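Local coordinates for protein 4-hydroxybutyrate coenzyme A transferase (Shewanella oneidensis, PDB 2OAS) that probably transfers coenzyme A between carboxylic acids such as acetate and 4-hydroxybutyrate, at residues A[228-233]-A[246-251]; A[305-310]-A[349-354]; A[385-390]-A[407-412]. All blocks are in the same frame, centred on the assembly; numbering follows the deposited sequence.

In the fold
The three contacts follow one another along the chain and all reach the same mixed six-stranded sheet. Contact 1 lies at one margin, strand 229-230, and is buried, held by backbone bonds, an asparagine carboxamide and aliphatic packing. Contact 2, also buried, joins the neighbouring strands 301-305 and 346-350 where they run out into the coenzyme A pocket; a serine hydroxyl joins the backbone there. Contact 3, partly buried, belongs to the opposite margin of the sheet, where strand 388-391 is outermost, and relies on ring and aliphatic packing. Contacts 1 and 2 both touch coenzyme A. Contacts 2 and 3 meet directly, through packing of Ser353 and a probable hydrogen bond from Ser353 N to Glu386 OE1 (2.6 Å).

Contact 1. Residues A[228-233]-A[246-251]; sequences LGVHTE and GVINNT. With COA (coenzyme A), chain C.
Leu228 and Ile248 form a single beta bridge, and the carbonyl of Leu228 is its focus. Leu228 O accepts from two successive amides: Asn249 N at 3.0 Å, nearly in line with the C=O, and Asn250 N at 3.2 Å, tilted 35° from the carbonyl plane. Leu228 N returns a bond to Val247 O. The Asn250 side chain adds a bond, bent at the hydrogen: OD1 accepts from Val230 N at 2.7 Å; with CG beside its own backbone N (chi1 -56°), the carboxamide reaches past Gly229.

Packing is tight on the aliphatic side. Val230 CG2 meets Ile248 CD1 at 3.7 Å, while Leu228 CD2 lies alongside Val247 CG1. The other end is looser and nearer solvent: Asn249, partly exposed, accepts with OD1 from Thr251 N (2.8 Å), two residues on, in an Asx turn, and Thr251 is exposed. Further along the first segment, Glu233 is bound covalently through CD to S1P of coenzyme A, well away from this packing.

Gly246 ends helix 237-244 in a Schellman motif, and Ile248 packs back on that helix. Strand 206-208 flanks residues 228-233, and Leu260 of strand 260-262 touches Val230, Ile248 and Asn250.

Contact 2. Residues A[305-310]-A[349-354]; sequences NSALQV and IALPST. With COA (coenzyme A), chain C.
Asn305 and Ile349 pair as neighbours in a parallel sheet, at the carboxyl ends of strands 301-305 and 346-350, where both segments leave the sheet and border the coenzyme A pocket. This is a familiar feature of Rossmann-like alpha/beta folds, in which ligands gather at the carboxyl ends of the parallel strands.

Backbone bonding is brief. Ala350 N donates to Asn305 O at 2.7 Å, a nearly straight bond with 168° at the hydrogen. Beyond it the ladder gives way to a side chain: Ser306 OG, anti to its backbone N (chi1 -173°), reaches across and donates to Ala350 O in the plane of that carbonyl. A CA-H...O contact from Ser306 CA to the same oxygen adds a second, softer approach. The amide end of Asn305 is engaged elsewhere, its ND2 donating to Gln208 OE1.

Apolar packing takes over as the segments continue. The methyl of Ala307 sits between Ile349 CG2, 3.7 Å from its CB, and Leu351 CD1. That leucine methyl also meets Val310 CG2 at 3.8 Å, so one CD1 joins two residues of the first segment. Beyond Ala307, Leu308 and Gln309 both face Cys317 in a classic beta bulge.

Contacts with coenzyme A come from the first segment. The CB of Leu308 points away from residues 349-354, and its CD2 lies 3.5 Å from CDP of coenzyme A, a methyl of the pantetheine arm. Ala307 CA approaches the companion methyl CEP. Gly331 N and Arg362 NH1 also bond the ligand. The adenine meets a backbone acceptor: its amino nitrogen N6A donates to Leu308 O at 2.6 Å with 169° at the hydrogen.

Contact 3. Residues A[385-390]-A[407-412]; sequences TEYGAA and IAHPDF
The Tyr387 ring lies between Pro410 CD on one face and CG of its neighbour Glu386 on the other. Pro410 CD makes a CH-pi contact, 4.0 Å from the ring centroid and 24° off its normal. Ile407 O lies near the ring plane at the edge, 3.6 Å from Tyr387 CD2. Toward its hydroxyl end the tyrosine turns an edge to the face of His409 in an offset edge-to-face pair, with centroids 5.5 Å apart and planes at 86°. The imidazole is held in turn: His409 ND1 accepts from Asp411 N at 3.0 Å, close to the ring plane, which would limit its rotation. An alanine at Tyr387 would probably leave Pro410 CD and the imidazole face without their aromatic partner and open a gap between the turn and the helix start.

Away from the rings, Ile407 carries the aliphatic part. Its CG1 stands between the backbone N and the carbonyl carbon (chi1 64°), a rotamer that sends CD1 to Ala390 CB at 3.9 Å, while CG2 rests against the backbone of Gly388, 3.4 Å from its C atom. Separately, Thr385 CG2 lies against the carbonyl oxygen Ile407 O.

On the sheet side, Thr385 to Gly388 forms a type I beta turn, closed by Gly388 N donating to Thr385 O at 3.0 Å. Ser353 packs against Thr385, Tyr387 and His409, tying both segments to the loop that follows strand 346-350. Residues 385-390 hold the tight turn of a beta hairpin between antiparallel strands 382-385 and 388-391, and it packs on the N-terminus of helix 410-422, where His409 is the side-chain N-cap.

Contact 1. Residues A[228-233]-A[246-251]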
# COMPACT_ATOMS: atom_id res chain seq x y z
N LEU A 228 -12.65 -20.75 13.81
CA LEU A 228 -12.40 -19.47 13.18
C LEU A 228 -11.81 -18.50 14.19
O LEU A 228 -12.16 -18.53 15.37
CB LEU A 228 -13.70 -18.91 12.62
CG LEU A 228 -13.97 -19.11 11.12
CD1 LEU A 228 -13.52 -20.48 10.66
CD2 LEU A 228 -15.46 -18.90 10.88
N GLY A 229 -10.91 -17.65 13.73
CA GLY A 229 -10.30 -16.67 14.61
C GLY A 229 -10.77 -15.27 14.27
O GLY A 229 -11.47 -15.06 13.29
N VAL A 230 -10.39 -14.31 15.10
CA VAL A 230 -10.78 -12.93 14.88
C VAL A 230 -9.65 -11.94 15.21
O VAL A 230 -9.14 -11.91 16.32
CB VAL A 230 -12.05 -12.58 15.74
CG1 VAL A 230 -12.30 -11.09 15.76
CG2 VAL A 230 -13.27 -13.32 15.20
N HIS A 231 -9.26 -11.16 14.21
CA HIS A 231 -8.23 -10.12 14.34
C HIS A 231 -8.70 -9.05 13.35
O HIS A 231 -8.33 -9.05 12.18
CB HIS A 231 -6.85 -10.64 13.93
CG HIS A 231 -5.75 -9.67 14.24
ND1 HIS A 231 -5.02 -9.72 15.40
CD2 HIS A 231 -5.35 -8.55 13.59
CE1 HIS A 231 -4.22 -8.68 15.46
NE2 HIS A 231 -4.40 -7.95 14.38
N THR A 232 -9.53 -8.14 13.84
CA THR A 232 -10.12 -7.15 12.97
C THR A 232 -10.06 -5.72 13.50
O THR A 232 -9.71 -5.47 14.65
CB THR A 232 -11.60 -7.57 12.73
OG1 THR A 232 -12.29 -6.59 11.96
CG2 THR A 232 -12.29 -7.77 14.06
N GLU A 233 -10.37 -4.79 12.62
CA GLU A 233 -10.42 -3.38 12.98
C GLU A 233 -11.57 -3.10 13.94
O GLU A 233 -11.50 -2.26 14.81
CB GLU A 233 -10.92 -2.55 11.80
CG GLU A 233 -9.90 -1.56 11.25
CD GLU A 233 -10.54 -0.41 10.51
OE1 GLU A 233 -9.92 0.10 9.55
N GLY A 246 -19.81 -21.38 19.02
CA GLY A 246 -18.59 -22.17 19.09
C GLY A 246 -17.79 -22.15 17.80
O GLY A 246 -16.69 -22.69 17.74
N VAL A 247 -18.35 -21.52 16.76
CA VAL A 247 -17.69 -21.44 15.46
C VAL A 247 -16.37 -20.67 15.55
O VAL A 247 -15.42 -20.96 14.83
CB VAL A 247 -18.59 -20.74 14.43
CG1 VAL A 247 -17.95 -20.76 13.06
CG2 VAL A 247 -19.94 -21.42 14.38
N ILE A 248 -16.33 -19.68 16.44
CA ILE A 248 -15.14 -18.86 16.65
C ILE A 248 -14.51 -19.22 18.00
O ILE A 248 -15.20 -19.21 19.03
CB ILE A 248 -15.51 -17.36 16.65
CG1 ILE A 248 -15.89 -16.91 15.24
CG2 ILE A 248 -14.38 -16.53 17.19
CD1 ILE A 248 -16.31 -15.47 15.15
N ASN A 249 -13.22 -19.53 18.00
CA ASN A 249 -12.51 -19.87 19.23
C ASN A 249 -11.05 -19.41 19.22
O ASN A 249 -10.31 -19.66 20.16
CB ASN A 249 -12.56 -21.37 19.47
CG ASN A 249 -12.04 -22.16 18.30
OD1 ASN A 249 -11.00 -21.82 17.74
ND2 ASN A 249 -12.75 -23.21 17.92
N ASN A 250 -10.65 -18.75 18.14
CA ASN A 250 -9.29 -18.22 18.06
C ASN A 250 -8.20 -19.23 18.39
O ASN A 250 -7.10 -18.87 18.81
CB ASN A 250 -9.17 -17.01 18.99
CG ASN A 250 -10.19 -15.94 18.68
OD1 ASN A 250 -10.23 -15.40 17.57
ND2 ASN A 250 -11.04 -15.63 19.65
N THR A 251 -8.52 -20.50 18.17
CA THR A 251 -7.57 -21.56 18.46
C THR A 251 -6.42 -21.64 17.45
O THR A 251 -5.33 -22.08 17.79
CB THR A 251 -8.29 -22.92 18.50
OG1 THR A 251 -9.19 -22.94 19.62
CG2 THR A 251 -7.29 -24.05 18.63
N1A COA C . -21.11 5.97 -7.47
C2A COA C . -22.19 6.88 -7.08
N3A COA C . -22.79 6.58 -5.76
C4A COA C . -22.34 5.44 -4.93
C5A COA C . -21.27 4.56 -5.32
C6A COA C . -20.66 4.84 -6.64
N6A COA C . -19.60 4.02 -7.12
N7A COA C . -21.06 3.60 -4.35
C8A COA C . -22.00 3.90 -3.35
N9A COA C . -22.79 5.03 -3.67
C1B COA C . -23.86 5.63 -2.91
C2B COA C . -25.07 4.76 -2.45
O2B COA C . -26.24 5.06 -3.13
C3B COA C . -25.19 4.94 -0.94
O3B COA C . -26.53 5.40 -0.58
P3B COA C . -26.99 5.68 0.91
O7A COA C . -26.83 4.54 1.84
O8A COA C . -26.21 6.83 1.46
O9A COA C . -28.39 6.10 0.88
C4B COA C . -24.11 5.86 -0.52
O4B COA C . -23.35 6.26 -1.68
C5B COA C . -23.41 4.98 0.60
O5B COA C . -22.84 3.78 0.05
P1A COA C . -22.69 2.31 0.81
O1A COA C . -23.92 1.77 1.29
O2A COA C . -22.06 1.28 -0.10
O3A COA C . -21.70 2.67 1.98
P2A COA C . -21.17 1.63 3.02
O4A COA C . -21.57 2.04 4.36
O5A COA C . -21.71 0.30 2.76
O6A COA C . -19.73 1.37 2.93
CBP COA C . -17.34 1.87 2.26
CCP COA C . -18.76 1.14 1.91
CDP COA C . -17.94 3.31 2.08
CEP COA C . -16.26 1.60 1.13
CAP COA C . -16.83 1.63 3.85
OAP COA C . -16.57 0.19 3.82
C9P COA C . -15.51 2.34 4.19
O9P COA C . -15.57 3.34 4.90
N8P COA C . -14.31 1.78 3.69
C7P COA C . -12.91 2.16 3.84
C6P COA C . -11.92 1.10 4.44
C5P COA C . -11.87 1.05 5.92
O5P COA C . -10.78 0.93 6.49
N4P COA C . -13.14 1.17 6.58
C3P COA C . -13.50 1.19 7.99
C2P COA C . -12.91 0.03 8.89
S1P COA C . -12.03 0.64 10.35

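Contact 2. Residues A[305-310]-A[349-354]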
# COMPACT_ATOMS: atom_id res chain seq x y z
N ASN A 305 -13.50 -6.68 3.01
CA ASN A 305 -13.84 -5.27 3.09
C ASN A 305 -14.75 -4.87 1.94
O ASN A 305 -15.09 -5.69 1.09
CB ASN A 305 -12.55 -4.44 3.04
CG ASN A 305 -11.68 -4.66 4.26
OD1 ASN A 305 -11.83 -3.97 5.28
ND2 ASN A 305 -10.78 -5.65 4.18
N SER A 306 -15.14 -3.60 1.91
CA SER A 306 -16.02 -3.13 0.85
C SER A 306 -15.41 -1.97 0.07
O SER A 306 -14.32 -1.51 0.38
CB SER A 306 -17.37 -2.71 1.44
OG SER A 306 -18.29 -2.42 0.40
N ALA A 307 -16.14 -1.51 -0.93
CA ALA A 307 -15.66 -0.41 -1.76
C ALA A 307 -16.81 0.36 -2.42
O ALA A 307 -17.94 -0.11 -2.49
CB ALA A 307 -14.73 -0.94 -2.83
N LEU A 308 -16.50 1.55 -2.91
CA LEU A 308 -17.48 2.38 -3.56
C LEU A 308 -17.43 2.22 -5.08
O LEU A 308 -18.46 2.11 -5.72
CB LEU A 308 -17.23 3.85 -3.22
CG LEU A 308 -17.34 4.16 -1.72
CD1 LEU A 308 -16.75 5.53 -1.46
CD2 LEU A 308 -18.79 4.06 -1.26
N GLN A 309 -16.24 2.22 -5.65
CA GLN A 309 -16.09 2.08 -7.10
C GLN A 309 -14.81 1.32 -7.46
O GLN A 309 -13.75 1.53 -6.87
CB GLN A 309 -16.08 3.46 -7.75
CG GLN A 309 -15.82 3.50 -9.25
CD GLN A 309 -15.79 4.93 -9.82
OE1 GLN A 309 -14.95 5.75 -9.42
NE2 GLN A 309 -16.71 5.23 -10.73
N VAL A 310 -14.93 0.43 -8.45
CA VAL A 310 -13.80 -0.37 -8.92
C VAL A 310 -13.70 -0.30 -10.45
O VAL A 310 -14.71 -0.46 -11.13
CB VAL A 310 -13.98 -1.84 -8.53
CG1 VAL A 310 -12.72 -2.60 -8.88
CG2 VAL A 310 -14.31 -1.96 -7.05
N ILE A 349 -12.83 -7.96 -1.68
CA ILE A 349 -13.49 -6.67 -1.73
C ILE A 349 -14.90 -6.99 -2.18
O ILE A 349 -15.10 -7.37 -3.33
CB ILE A 349 -12.85 -5.74 -2.76
CG1 ILE A 349 -11.45 -5.35 -2.33
CG2 ILE A 349 -13.67 -4.47 -2.89
CD1 ILE A 349 -11.45 -4.37 -1.19
N ALA A 350 -15.86 -6.86 -1.26
CA ALA A 350 -17.27 -7.15 -1.52
C ALA A 350 -18.10 -5.88 -1.64
O ALA A 350 -18.08 -5.02 -0.76
CB ALA A 350 -17.83 -8.02 -0.41
N LEU A 351 -18.85 -5.77 -2.73
CA LEU A 351 -19.70 -4.61 -2.93
C LEU A 351 -20.83 -4.92 -3.90
O LEU A 351 -20.73 -5.83 -4.72
CB LEU A 351 -18.88 -3.44 -3.46
CG LEU A 351 -18.39 -3.48 -4.91
CD1 LEU A 351 -17.60 -2.22 -5.16
CD2 LEU A 351 -17.53 -4.70 -5.17
N PRO A 352 -21.93 -4.18 -3.80
CA PRO A 352 -23.08 -4.39 -4.71
C PRO A 352 -22.67 -4.05 -6.14
O PRO A 352 -21.93 -3.11 -6.35
CB PRO A 352 -24.12 -3.41 -4.18
CG PRO A 352 -23.80 -3.33 -2.72
CD PRO A 352 -22.30 -3.24 -2.72
N SER A 353 -23.13 -4.80 -7.13
CA SER A 353 -22.75 -4.49 -8.51
C SER A 353 -23.18 -3.07 -8.90
O SER A 353 -22.56 -2.45 -9.75
CB SER A 353 -23.34 -5.50 -9.50
OG SER A 353 -24.76 -5.40 -9.61
N THR A 354 -24.24 -2.55 -8.28
CA THR A 354 -24.70 -1.20 -8.62
C THR A 354 -24.92 -0.30 -7.42
O THR A 354 -24.65 -0.66 -6.27
CB THR A 354 -26.03 -1.23 -9.41
OG1 THR A 354 -27.09 -1.69 -8.56
CG2 THR A 354 -25.91 -2.15 -10.62
N1A COA C . -21.11 5.97 -7.47
C2A COA C . -22.19 6.88 -7.08
N3A COA C . -22.79 6.58 -5.76
C4A COA C . -22.34 5.44 -4.93
C5A COA C . -21.27 4.56 -5.32
C6A COA C . -20.66 4.84 -6.64
N6A COA C . -19.60 4.02 -7.12
N7A COA C . -21.06 3.60 -4.35
C8A COA C . -22.00 3.90 -3.35
N9A COA C . -22.79 5.03 -3.67
C1B COA C . -23.86 5.63 -2.91
C2B COA C . -25.07 4.76 -2.45
O2B COA C . -26.24 5.06 -3.13
C3B COA C . -25.19 4.94 -0.94
O3B COA C . -26.53 5.40 -0.58
P3B COA C . -26.99 5.68 0.91
O7A COA C . -26.83 4.54 1.84
O8A COA C . -26.21 6.83 1.46
O9A COA C . -28.39 6.10 0.88
C4B COA C . -24.11 5.86 -0.52
O4B COA C . -23.35 6.26 -1.68
C5B COA C . -23.41 4.98 0.60
O5B COA C . -22.84 3.78 0.05
P1A COA C . -22.69 2.31 0.81
O1A COA C . -23.92 1.77 1.29
O2A COA C . -22.06 1.28 -0.10
O3A COA C . -21.70 2.67 1.98
P2A COA C . -21.17 1.63 3.02
O4A COA C . -21.57 2.04 4.36
O5A COA C . -21.71 0.30 2.76
O6A COA C . -19.73 1.37 2.93
CBP COA C . -17.34 1.87 2.26
CCP COA C . -18.76 1.14 1.91
CDP COA C . -17.94 3.31 2.08
CEP COA C . -16.26 1.60 1.13
CAP COA C . -16.83 1.63 3.85
OAP COA C . -16.57 0.19 3.82
C9P COA C . -15.51 2.34 4.19
O9P COA C . -15.57 3.34 4.90
N8P COA C . -14.31 1.78 3.69
C7P COA C . -12.91 2.16 3.84
C6P COA C . -11.92 1.10 4.44
C5P COA C . -11.87 1.05 5.92
O5P COA C . -10.78 0.93 6.49
N4P COA C . -13.14 1.17 6.58
C3P COA C . -13.50 1.19 7.99
C2P COA C . -12.91 0.03 8.89
S1P COA C . -12.03 0.64 10.35

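Contact 3. Residues A[385-390]-A[407-412]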
# COMPACT_ATOMS: atom_id res chain seq x y z
N THR A 385 -19.36 -9.85 -5.94
CA THR A 385 -20.58 -9.12 -6.18
C THR A 385 -21.70 -10.14 -6.11
O THR A 385 -21.44 -11.35 -6.02
CB THR A 385 -20.54 -8.48 -7.58
OG1 THR A 385 -19.70 -7.31 -7.54
CG2 THR A 385 -21.90 -8.09 -8.06
N GLU A 386 -22.94 -9.67 -6.14
CA GLU A 386 -24.08 -10.57 -6.10
C GLU A 386 -24.05 -11.53 -7.30
O GLU A 386 -24.79 -12.51 -7.34
CB GLU A 386 -25.39 -9.77 -6.10
CG GLU A 386 -25.68 -8.99 -7.39
CD GLU A 386 -25.47 -7.49 -7.26
OE1 GLU A 386 -24.36 -7.07 -6.87
OE2 GLU A 386 -26.42 -6.71 -7.56
N TYR A 387 -23.17 -11.27 -8.26
CA TYR A 387 -23.08 -12.11 -9.44
C TYR A 387 -21.86 -13.03 -9.48
O TYR A 387 -21.58 -13.65 -10.50
CB TYR A 387 -23.11 -11.24 -10.71
CG TYR A 387 -24.41 -10.46 -10.87
CD1 TYR A 387 -25.59 -11.11 -11.21
CD2 TYR A 387 -24.46 -9.09 -10.62
CE1 TYR A 387 -26.79 -10.43 -11.29
CE2 TYR A 387 -25.67 -8.39 -10.70
CZ TYR A 387 -26.83 -9.07 -11.03
OH TYR A 387 -28.04 -8.41 -11.06
N GLY A 388 -21.13 -13.13 -8.36
CA GLY A 388 -19.97 -13.99 -8.33
C GLY A 388 -18.69 -13.34 -7.86
O GLY A 388 -18.68 -12.21 -7.38
N ALA A 389 -17.58 -14.06 -8.00
CA ALA A 389 -16.28 -13.56 -7.57
C ALA A 389 -15.29 -13.51 -8.73
O ALA A 389 -15.38 -14.29 -9.67
CB ALA A 389 -15.73 -14.47 -6.47
N ALA A 390 -14.34 -12.58 -8.64
CA ALA A 390 -13.30 -12.45 -9.65
C ALA A 390 -11.94 -12.40 -8.97
O ALA A 390 -11.70 -11.58 -8.09
CB ALA A 390 -13.52 -11.19 -10.49
N ILE A 407 -18.94 -10.17 -13.20
CA ILE A 407 -19.66 -10.04 -11.93
C ILE A 407 -20.35 -8.68 -11.86
O ILE A 407 -20.99 -8.33 -10.87
CB ILE A 407 -18.72 -10.22 -10.69
CG1 ILE A 407 -17.68 -9.10 -10.65
CG2 ILE A 407 -18.07 -11.60 -10.71
CD1 ILE A 407 -16.74 -9.19 -9.46
N ALA A 408 -20.21 -7.91 -12.93
CA ALA A 408 -20.86 -6.60 -12.99
C ALA A 408 -22.32 -6.82 -13.36
O ALA A 408 -22.66 -7.83 -13.98
CB ALA A 408 -20.18 -5.73 -14.04
N HIS A 409 -23.19 -5.90 -12.98
CA HIS A 409 -24.61 -6.06 -13.31
C HIS A 409 -24.75 -6.16 -14.82
O HIS A 409 -24.17 -5.36 -15.56
CB HIS A 409 -25.42 -4.88 -12.78
CG HIS A 409 -26.90 -5.08 -12.84
ND1 HIS A 409 -27.62 -5.06 -14.02
CD2 HIS A 409 -27.81 -5.29 -11.85
CE1 HIS A 409 -28.90 -5.25 -13.76
NE2 HIS A 409 -29.05 -5.39 -12.45
N PRO A 410 -25.51 -7.16 -15.30
CA PRO A 410 -25.71 -7.36 -16.74
C PRO A 410 -26.17 -6.12 -17.53
O PRO A 410 -25.96 -6.05 -18.74
CB PRO A 410 -26.71 -8.52 -16.80
CG PRO A 410 -27.42 -8.42 -15.48
CD PRO A 410 -26.32 -8.12 -14.53
N ASP A 411 -26.77 -5.14 -16.87
CA ASP A 411 -27.21 -3.94 -17.58
C ASP A 411 -26.01 -3.09 -18.01
O ASP A 411 -26.18 -2.13 -18.76
CB ASP A 411 -28.17 -3.08 -16.74
CG ASP A 411 -29.55 -3.72 -16.57
OD1 ASP A 411 -29.88 -4.67 -17.33
OD2 ASP A 411 -30.31 -3.25 -15.68
N PHE A 412 -24.82 -3.41 -17.54
CA PHE A 412 -23.65 -2.62 -17.91
C PHE A 412 -22.54 -3.43 -18.60
O PHE A 412 -21.52 -2.87 -19.00
CB PHE A 412 -23.04 -1.91 -16.70
CG PHE A 412 -24.02 -1.09 -15.91
CD1 PHE A 412 -24.61 -1.60 -14.76
CD2 PHE A 412 -24.32 0.21 -16.30
CE1 PHE A 412 -25.49 -0.83 -14.00
CE2 PHE A 412 -25.21 0.99 -15.55
CZ PHE A 412 -25.79 0.47 -14.40